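Local coordinates for protein E3 ubiquitin ligase RavN (Legionella pneumophila, PDB 5MIY) that acts as an E3 ubiquitin ligase, a Legionella effector that probably promotes ubiquitin transfer to protein substrates, at residues V29-N34 against P52-E57. Sequence-based numbering, arbitrary orientation.
Sequences VKIGDN and PTTHAE. With SO4 (sulfate ion), chain F.
V29 meets A56 and T54 where strand 25-32 meets the loop that leads into strand 58-61. The tight part is small and centres on the buried V29. Its CB lies 3.9 Å from CB of A56, and CG1 touches the same methyl at 4.0 Å. With chi1 at -58°, CG1 is anti to the carbonyl carbon, and CG2, flanked by both backbone atoms, comes within 3.9 Å of OG1 of T54. V29 and T54 run alongside each other, pointing in opposite senses.

T54 OG1 is a polar atom at an apolar edge, but it has partners within its own loop. It accepts a hydrogen bond from N of A56 at 3.1 Å, with an N-H...O angle of 155°. This is an ST turn, and it ties together the two loop residues that touch V29. OG1 is also hydrogen-bonded to D51. The remaining branch, CG2 of T54, meets CG2 of the exposed I31 at 4.1 Å. The I31 and T54 side chains lie roughly perpendicular and make a light contact on the looser side, toward solvent.

Beyond A56 the chain runs into strand 58-61. The CB of E57 points away from the strand 25-32, and its backbone N donates to O1 of a sulfate ion at 2.7 Å, nearly straight at 167°. K58 N binds the same sulfate, which probably comes from the crystallisation liquor.

At the end of the strand, I31 and G32 form a classic beta bulge opposite K35, close to the turn into strand 35-41. K39 of that strand touches both V29 and T54. Y59 of strand 58-61 packs on V29 as well, placing the contact between the two neighbours of strand 25-32 in the antiparallel sheet.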
loop_
_atom_site.group_PDB
_atom_site.type_symbol
_atom_site.label_atom_id
_atom_site.label_comp_id
_atom_site.label_asym_id
_atom_site.label_seq_id
_atom_site.Cartn_x
_atom_site.Cartn_y
_atom_site.Cartn_z
ATOM N N VAL A 29 1.915 2.815 5.475
ATOM C CA VAL A 29 3.285 3.286 5.621
ATOM C C VAL A 29 3.277 4.510 6.530
ATOM O O VAL A 29 2.262 5.193 6.692
ATOM C CB VAL A 29 3.969 3.608 4.271
ATOM C CG1 VAL A 29 3.970 2.376 3.356
ATOM C CG2 VAL A 29 3.310 4.802 3.593
ATOM N N LYS A 30 4.430 4.764 7.146
ATOM C CA LYS A 30 4.632 5.905 8.032
ATOM C C LYS A 30 5.317 7.016 7.245
ATOM O O LYS A 30 6.360 6.783 6.631
ATOM C CB LYS A 30 5.487 5.498 9.236
ATOM C CG LYS A 30 5.629 6.547 10.346
ATOM C CD LYS A 30 6.238 5.917 11.604
ATOM C CE LYS A 30 6.274 6.879 12.786
ATOM N NZ LYS A 30 6.639 6.179 14.051
ATOM N N ILE A 31 4.728 8.211 7.247
ATOM C CA ILE A 31 5.295 9.344 6.523
ATOM C C ILE A 31 5.735 10.467 7.445
ATOM O O ILE A 31 6.217 11.498 6.962
ATOM C CB ILE A 31 4.322 9.884 5.455
ATOM C CG1 ILE A 31 3.130 10.573 6.116
ATOM C CG2 ILE A 31 3.863 8.764 4.520
ATOM C CD1 ILE A 31 2.319 11.406 5.154
ATOM N N GLY A 32 5.594 10.298 8.752
ATOM C CA GLY A 32 6.017 11.300 9.712
ATOM C C GLY A 32 5.670 10.816 11.101
ATOM O O GLY A 32 5.137 9.717 11.285
ATOM N N ASP A 33 5.980 11.650 12.089
ATOM C CA ASP A 33 5.598 11.309 13.450
ATOM C C ASP A 33 4.086 11.411 13.594
ATOM O O ASP A 33 3.486 12.427 13.227
ATOM C CB ASP A 33 6.291 12.217 14.458
ATOM C CG ASP A 33 6.093 11.741 15.882
ATOM O OD1 ASP A 33 6.576 10.634 16.207
ATOM O OD2 ASP A 33 5.438 12.459 16.667
ATOM N N ASN A 34 3.470 10.345 14.112
ATOM C CA ASN A 34 2.013 10.248 14.254
ATOM C C ASN A 34 1.288 10.502 12.929
ATOM O O ASN A 34 0.138 10.952 12.909
ATOM C CB ASN A 34 1.503 11.200 15.343
ATOM C CG ASN A 34 0.115 10.829 15.846
ATOM O OD1 ASN A 34 -0.176 9.660 16.102
ATOM N ND2 ASN A 34 -0.752 11.827 15.980
ATOM N N PRO A 52 5.519 2.552 -3.944
ATOM C CA PRO A 52 5.663 3.429 -5.125
ATOM C C PRO A 52 5.604 4.937 -4.860
ATOM O O PRO A 52 6.442 5.673 -5.393
ATOM C CB PRO A 52 4.510 2.960 -6.023
ATOM C CG PRO A 52 4.398 1.502 -5.721
ATOM C CD PRO A 52 4.654 1.391 -4.221
ATOM N N THR A 53 4.645 5.426 -4.066
ATOM C CA THR A 53 4.469 6.874 -3.950
ATOM C C THR A 53 5.332 7.519 -2.869
ATOM O O THR A 53 5.607 8.721 -2.955
ATOM C CB THR A 53 2.998 7.225 -3.687
ATOM O OG1 THR A 53 2.562 6.639 -2.453
ATOM C CG2 THR A 53 2.112 6.733 -4.830
ATOM N N THR A 54 5.761 6.779 -1.845
ATOM C CA THR A 54 6.577 7.361 -0.785
ATOM C C THR A 54 7.987 6.796 -0.725
ATOM O O THR A 54 8.833 7.371 -0.028
ATOM C CB THR A 54 5.923 7.159 0.594
ATOM O OG1 THR A 54 5.991 5.774 0.966
ATOM C CG2 THR A 54 4.468 7.635 0.600
ATOM N N HIS A 55 8.253 5.687 -1.416
ATOM C CA HIS A 55 9.510 4.949 -1.340
ATOM C C HIS A 55 9.810 4.462 0.075
ATOM O O HIS A 55 10.966 4.180 0.408
ATOM C CB HIS A 55 10.672 5.775 -1.905
ATOM C CG HIS A 55 10.593 5.967 -3.389
ATOM N ND1 HIS A 55 11.388 6.861 -4.074
ATOM C CD2 HIS A 55 9.807 5.375 -4.319
ATOM C CE1 HIS A 55 11.096 6.810 -5.362
ATOM N NE2 HIS A 55 10.138 5.917 -5.536
ATOM N N ALA A 56 8.785 4.351 0.918
ATOM C CA ALA A 56 8.963 3.728 2.221
ATOM C C ALA A 56 9.341 2.261 2.049
ATOM O O ALA A 56 8.788 1.552 1.202
ATOM C CB ALA A 56 7.688 3.861 3.060
ATOM N N GLU A 57 10.304 1.806 2.850
ATOM C CA GLU A 57 10.725 0.413 2.793
ATOM C C GLU A 57 10.005 -0.462 3.805
ATOM O O GLU A 57 10.008 -1.689 3.655
ATOM C CB GLU A 57 12.241 0.307 3.001
ATOM C CG GLU A 57 13.035 0.907 1.861
ATOM C CD GLU A 57 14.506 0.560 1.920
ATOM O OE1 GLU A 57 14.844 -0.616 2.182
ATOM O OE2 GLU A 57 15.324 1.472 1.702
HETATM S S SO4 F . 11.383 3.597 5.824
HETATM O O1 SO4 F . 11.808 3.302 4.461
HETATM O O2 SO4 F . 11.435 5.041 6.042
HETATM O O3 SO4 F . 12.281 2.934 6.769
HETATM O O4 SO4 F . 10.017 3.122 6.031
#